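Local atomic coordinates of arylsulfatase (Pseudoalteromonas sp. MB47, PDB entry 7AJ0), a protein that probably removes sulfate groups from fucoidan, a sulfated seaweed polysaccharide, as a calcium-containing, exo-acting sulfatase with a hexameric quaternary structure. Residues I231-I234 with E235-S238; I240-V243 with L244-E247; S269-H272 with N273-P277. All coordinates share one frame; numbering follows the deposited sequence.

Interaction 1 (I231-I234 with E235-S238); sequences INSI and EDIS
S233 and D236, their CA atoms 5.2 Å apart, mark the place where the loop after strand 226-230 enters the first turn of a short helix. S233 OG accepts the backbone N-H of D236 over 3.2 Å in a fairly straight bond of 162°. Its first torsion makes this possible: chi1 68° puts OG between the backbone N and the carbonyl carbon, facing the start of the helix. D236 answers with its carboxylate, which swings back over the turn, but the bond goes one residue further upstream: OD2 receives N232 N at 3.1 Å through its anti lone pair, while the N-H of S233 does not point at that oxygen. The helical bonds then set in, I237 N to S233 O at 3.1 Å and S238 N to I234 O at 2.9 Å. S238 OG turns back as well and donates to E235 O at 2.7 Å, tying a buried hydroxyl to the helix backbone.

Beneath the cap, I231 CG2 lies 3.8 Å from I237 CB, the two branched chains slanting across each other. Both pack on Y186 of helix 183-187, and D236 O takes the hydroxyl of Y229 from the preceding strand. This is a serine N-cap with a backward-reaching aspartate three residues on, akin to a capping box but without its reciprocal bond to the cap residue's own N-H.

Interaction 2 (I240-V243 with L244-E247); sequences IDQV and LRDE
R245 is gripped between D246 OD1, its salt-bridge partner, and Q242 OE1, one turn back on the regular alpha-helix 240-258. NE and NH2 of R245 both hold D246 OD1 side-on, NE at 2.8 Å; the oxygen lies in the guanidinium plane, yet both nitrogens meet it from the same face of the carboxylate, above its plane. Along the adjoining NH1/NH2 edge, Q242 OE1 takes weak, bent bonds from both, at 3.2 Å and 3.1 Å, the amide turned 79° against the guanidinium. R245 gets there because its chain leaves with CG anti to the backbone N (chi1 -176°) and then bends twice, folding the flat group back over Q242 CA. R245 and Q242 have stronger partners outside: NH1 forms a salt bridge with E304, and Q242 NE2 bonds E297, both on helix 290-311, so this side of the helix is stitched to its neighbour.

The backbone keeps its i to i+4 bonds throughout, D246 N to Q242 O and E247 N to V243 O each at 3.0 Å. Another flank packs on the sheet: V243 and L244 rest on Y177 of strand 175-177, and I240 and V243 on L216 of strand 215-220. L244 tucks back against the preceding turn, its CG 3.2 Å from I240 O.

Interaction 3 (S269-H272 with N273-P277); sequences SKIH and NDNYP
H272 has its ring anti to the backbone N (chi1 -153°), which swings ND1 round to the carbonyl of N273, while N275 at chi1 -82° sends its amide back to the chain before the turn. H272 ND1 donates to N273 O over 2.9 Å, and the oxygen lies in the ring plane while the N-H falls on a lone pair in the carbonyl plane, a bond that fixes the ring's rotation. N275 ND2 reaches I271 O at 2.8 Å from well above the carbonyl plane, 68° out of it; the same nitrogen also bonds D335. The amide's other end, OD1, lies 3.6 Å from K270 CG, where the lysine chain passes across it. K270 NZ goes on to its salt bridge with D241, and one water links NZ to Y276 N, 3.0 Å from each of the two nitrogens. Cis peptide bonds before I271 and D274 give the loop its sharp corners, and N273 ND2 donates to D274 OD1 at 3.0 Å, the carboxylate also bonding Y195.

An alanine at H272 removes the ring donor, is likely to leave N273 O without that mate, and would probably open a gap beside D60 and D61. R193 of a second subunit bonds N275 O and makes a cation-pi contact with Y276, bringing a subunit interface to this loop. The H272 side chain lies about 5 Å from the bound calcium, whose site includes D60 and D61, so this buried, tightly cornered loop probably helps to line the sulfatase metal centre, consistent with the packing of H272 on both aspartates.

Overall arrangement
The three contacts follow one another in series along the chain; none encloses or crosses another, and each closes just a local turn. Interaction 1 starts the short helix that follows strand 226-230, interaction 2 the longer helix 240-258, and the chain then returns through strand 262-267 to the loop of interaction 3. Their centres lie 12 to 13 Å apart in a triangle, and every pair touches. I231 CD1 meets I240 CD1 between the first two, I234 and S238 pack on Y276 and P277, and D241 links the helix to K270, with a weak bond to S269. Together they tie helices 234-238 and 240-258 to the loop beside the calcium, at the C-terminal ends of the central parallel strands.

Interaction 1 (I231-I234 with E235-S238)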
# COMPACT_ATOMS: atom_id res chain seq x y z
N ILE A 231 -30.40 26.05 -23.02
CA ILE A 231 -29.66 26.05 -21.76
C ILE A 231 -28.43 26.91 -21.97
O ILE A 231 -27.50 26.52 -22.69
CB ILE A 231 -29.28 24.63 -21.31
CG1 ILE A 231 -30.56 23.87 -20.92
CG2 ILE A 231 -28.31 24.69 -20.14
CD1 ILE A 231 -30.38 22.38 -20.76
N ASN A 232 -28.43 28.10 -21.36
CA ASN A 232 -27.32 29.04 -21.47
C ASN A 232 -26.87 29.57 -20.12
O ASN A 232 -26.02 30.47 -20.07
CB ASN A 232 -27.71 30.22 -22.38
CG ASN A 232 -28.07 29.78 -23.78
OD1 ASN A 232 -29.21 29.95 -24.22
ND2 ASN A 232 -27.10 29.22 -24.50
N SER A 233 -27.40 29.03 -19.02
CA SER A 233 -27.05 29.52 -17.70
C SER A 233 -27.40 28.46 -16.66
O SER A 233 -28.16 27.52 -16.94
CB SER A 233 -27.77 30.83 -17.37
OG SER A 233 -29.16 30.60 -17.24
N ILE A 234 -26.83 28.63 -15.46
CA ILE A 234 -27.16 27.74 -14.35
C ILE A 234 -28.65 27.82 -14.04
O ILE A 234 -29.29 26.82 -13.69
CB ILE A 234 -26.31 28.08 -13.12
CG1 ILE A 234 -24.88 27.55 -13.29
CG2 ILE A 234 -26.95 27.52 -11.85
CD1 ILE A 234 -23.97 28.45 -14.09
N GLU A 235 -29.23 29.02 -14.14
CA GLU A 235 -30.66 29.16 -13.90
C GLU A 235 -31.47 28.29 -14.85
O GLU A 235 -32.41 27.61 -14.43
CB GLU A 235 -31.08 30.63 -14.03
CG GLU A 235 -32.56 30.89 -13.76
CD GLU A 235 -32.95 32.35 -13.97
OE1 GLU A 235 -32.04 33.20 -14.08
OE2 GLU A 235 -34.16 32.64 -14.01
N ASP A 236 -31.10 28.29 -16.14
CA ASP A 236 -31.81 27.46 -17.11
C ASP A 236 -31.69 25.98 -16.76
O ASP A 236 -32.70 25.28 -16.66
CB ASP A 236 -31.26 27.71 -18.51
CG ASP A 236 -31.50 29.13 -19.00
OD1 ASP A 236 -32.49 29.75 -18.55
OD2 ASP A 236 -30.70 29.61 -19.82
N ILE A 237 -30.47 25.50 -16.56
CA ILE A 237 -30.27 24.07 -16.34
C ILE A 237 -30.82 23.62 -14.99
O ILE A 237 -31.05 22.43 -14.79
CB ILE A 237 -28.78 23.70 -16.46
CG1 ILE A 237 -28.64 22.21 -16.76
CG2 ILE A 237 -28.02 24.06 -15.19
CD1 ILE A 237 -27.24 21.79 -17.16
N SER A 238 -31.03 24.55 -14.05
CA SER A 238 -31.58 24.16 -12.76
C SER A 238 -33.03 23.70 -12.88
O SER A 238 -33.51 22.98 -11.99
CB SER A 238 -31.48 25.33 -11.77
OG SER A 238 -32.44 26.33 -12.06

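Interaction 2 (I240-V243 with L244-E247)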
# COMPACT_ATOMS: atom_id res chain seq x y z
N ILE A 240 -34.09 21.81 -15.39
CA ILE A 240 -34.09 20.77 -16.41
C ILE A 240 -35.05 19.64 -16.05
O ILE A 240 -35.82 19.18 -16.90
CB ILE A 240 -32.65 20.26 -16.63
CG1 ILE A 240 -32.55 19.44 -17.92
CG2 ILE A 240 -32.17 19.43 -15.45
CD1 ILE A 240 -31.12 19.11 -18.32
N ASP A 241 -35.03 19.19 -14.80
CA ASP A 241 -35.88 18.07 -14.40
C ASP A 241 -37.32 18.49 -14.14
O ASP A 241 -38.21 17.63 -14.14
CB ASP A 241 -35.30 17.38 -13.17
CG ASP A 241 -34.33 16.26 -13.54
OD1 ASP A 241 -34.77 15.29 -14.18
OD2 ASP A 241 -33.13 16.37 -13.20
N GLN A 242 -37.57 19.78 -13.91
CA GLN A 242 -38.94 20.27 -13.87
C GLN A 242 -39.55 20.31 -15.27
O GLN A 242 -40.74 20.02 -15.45
CB GLN A 242 -39.00 21.65 -13.22
CG GLN A 242 -38.48 21.70 -11.80
CD GLN A 242 -39.29 20.86 -10.84
OE1 GLN A 242 -40.50 21.05 -10.70
NE2 GLN A 242 -38.64 19.90 -10.19
N VAL A 243 -38.74 20.67 -16.26
CA VAL A 243 -39.22 20.70 -17.64
C VAL A 243 -39.50 19.29 -18.13
O VAL A 243 -40.51 19.05 -18.81
CB VAL A 243 -38.20 21.42 -18.54
CG1 VAL A 243 -38.59 21.29 -20.00
CG2 VAL A 243 -38.08 22.88 -18.14
N LEU A 244 -38.62 18.34 -17.81
CA LEU A 244 -38.86 16.95 -18.20
C LEU A 244 -40.12 16.42 -17.53
O LEU A 244 -40.93 15.73 -18.17
CB LEU A 244 -37.66 16.09 -17.82
CG LEU A 244 -36.34 16.43 -18.52
CD1 LEU A 244 -35.19 15.65 -17.91
CD2 LEU A 244 -36.44 16.16 -20.01
N ARG A 245 -40.31 16.72 -16.25
CA ARG A 245 -41.53 16.32 -15.55
C ARG A 245 -42.76 16.84 -16.28
O ARG A 245 -43.72 16.10 -16.52
CB ARG A 245 -41.49 16.82 -14.11
CG ARG A 245 -42.65 16.39 -13.22
CD ARG A 245 -43.87 17.29 -13.35
NE ARG A 245 -43.53 18.71 -13.49
CZ ARG A 245 -43.03 19.47 -12.53
NH1 ARG A 245 -42.79 18.96 -11.33
NH2 ARG A 245 -42.75 20.74 -12.77
N ASP A 246 -42.74 18.12 -16.67
CA ASP A 246 -43.87 18.70 -17.38
C ASP A 246 -44.15 17.94 -18.67
O ASP A 246 -45.31 17.70 -19.02
CB ASP A 246 -43.61 20.17 -17.68
CG ASP A 246 -43.63 21.04 -16.43
OD1 ASP A 246 -44.23 20.61 -15.41
OD2 ASP A 246 -43.06 22.15 -16.46
N GLU A 247 -43.10 17.56 -19.40
CA GLU A 247 -43.30 16.90 -20.69
C GLU A 247 -43.84 15.48 -20.51
O GLU A 247 -44.67 15.03 -21.30
CB GLU A 247 -41.99 16.87 -21.47
CG GLU A 247 -41.60 18.21 -22.08
CD GLU A 247 -42.55 18.65 -23.19
OE1 GLU A 247 -43.13 17.77 -23.86
OE2 GLU A 247 -42.70 19.87 -23.39

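Interaction 3 (S269-H272 with N273-P277)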
# COMPACT_ATOMS: atom_id res chain seq x y z
N SER A 269 -32.27 13.57 -15.51
CA SER A 269 -30.89 14.03 -15.63
C SER A 269 -30.14 13.81 -14.32
O SER A 269 -28.96 13.46 -14.31
CB SER A 269 -30.84 15.50 -16.03
OG SER A 269 -29.50 15.97 -16.01
N LYS A 270 -30.81 14.03 -13.19
CA LYS A 270 -30.21 13.77 -11.89
C LYS A 270 -30.00 12.27 -11.71
O LYS A 270 -30.73 11.45 -12.28
CB LYS A 270 -31.10 14.33 -10.78
CG LYS A 270 -31.10 15.84 -10.73
CD LYS A 270 -32.36 16.38 -10.06
CE LYS A 270 -32.34 17.90 -9.99
NZ LYS A 270 -32.18 18.54 -11.33
N ILE A 271 -28.99 11.89 -10.91
CA ILE A 271 -28.15 12.80 -10.15
C ILE A 271 -26.75 12.89 -10.74
O ILE A 271 -25.75 12.90 -10.02
CB ILE A 271 -28.05 12.34 -8.67
CG1 ILE A 271 -27.52 10.90 -8.58
CG2 ILE A 271 -29.40 12.44 -7.98
CD1 ILE A 271 -27.19 10.46 -7.18
N HIS A 272 -26.67 12.96 -12.07
CA HIS A 272 -25.39 13.14 -12.74
C HIS A 272 -24.82 14.51 -12.40
O HIS A 272 -25.54 15.49 -12.23
CB HIS A 272 -25.56 13.01 -14.25
CG HIS A 272 -24.32 12.56 -14.96
ND1 HIS A 272 -23.20 13.35 -15.10
CD2 HIS A 272 -24.03 11.39 -15.59
CE1 HIS A 272 -22.28 12.69 -15.77
NE2 HIS A 272 -22.75 11.50 -16.08
N ASN A 273 -23.49 14.58 -12.29
CA ASN A 273 -22.83 15.86 -12.08
C ASN A 273 -22.87 16.68 -13.36
O ASN A 273 -22.92 16.14 -14.46
CB ASN A 273 -21.38 15.64 -11.63
CG ASN A 273 -20.45 15.36 -12.80
OD1 ASN A 273 -20.52 14.31 -13.42
ND2 ASN A 273 -19.57 16.31 -13.09
N ASP A 274 -22.86 18.01 -13.21
CA ASP A 274 -22.90 18.72 -11.94
C ASP A 274 -24.35 18.98 -11.56
O ASP A 274 -25.11 19.53 -12.36
CB ASP A 274 -22.11 20.03 -12.04
CG ASP A 274 -20.69 19.81 -12.52
OD1 ASP A 274 -19.95 19.06 -11.85
OD2 ASP A 274 -20.32 20.37 -13.57
N ASN A 275 -24.74 18.58 -10.35
CA ASN A 275 -26.13 18.66 -9.94
C ASN A 275 -26.52 20.09 -9.61
O ASN A 275 -25.86 20.77 -8.82
CB ASN A 275 -26.38 17.77 -8.72
CG ASN A 275 -26.60 16.32 -9.10
OD1 ASN A 275 -27.65 15.96 -9.62
ND2 ASN A 275 -25.60 15.49 -8.85
N TYR A 276 -27.61 20.55 -10.22
CA TYR A 276 -28.18 21.88 -9.97
C TYR A 276 -29.68 21.73 -9.81
O TYR A 276 -30.43 21.82 -10.79
CB TYR A 276 -27.81 22.85 -11.08
CG TYR A 276 -26.42 23.40 -10.93
CD1 TYR A 276 -26.18 24.54 -10.17
CD2 TYR A 276 -25.33 22.78 -11.53
CE1 TYR A 276 -24.91 25.04 -10.02
CE2 TYR A 276 -24.06 23.28 -11.39
CZ TYR A 276 -23.85 24.41 -10.63
OH TYR A 276 -22.58 24.91 -10.47
N PRO A 277 -30.16 21.49 -8.59
CA PRO A 277 -31.60 21.35 -8.38
C PRO A 277 -32.33 22.66 -8.62
O PRO A 277 -31.74 23.74 -8.67
CB PRO A 277 -31.72 20.92 -6.91
CG PRO A 277 -30.36 20.43 -6.54
CD PRO A 277 -29.39 21.23 -7.36
O HOH W 1 -29.25 18.71 -11.99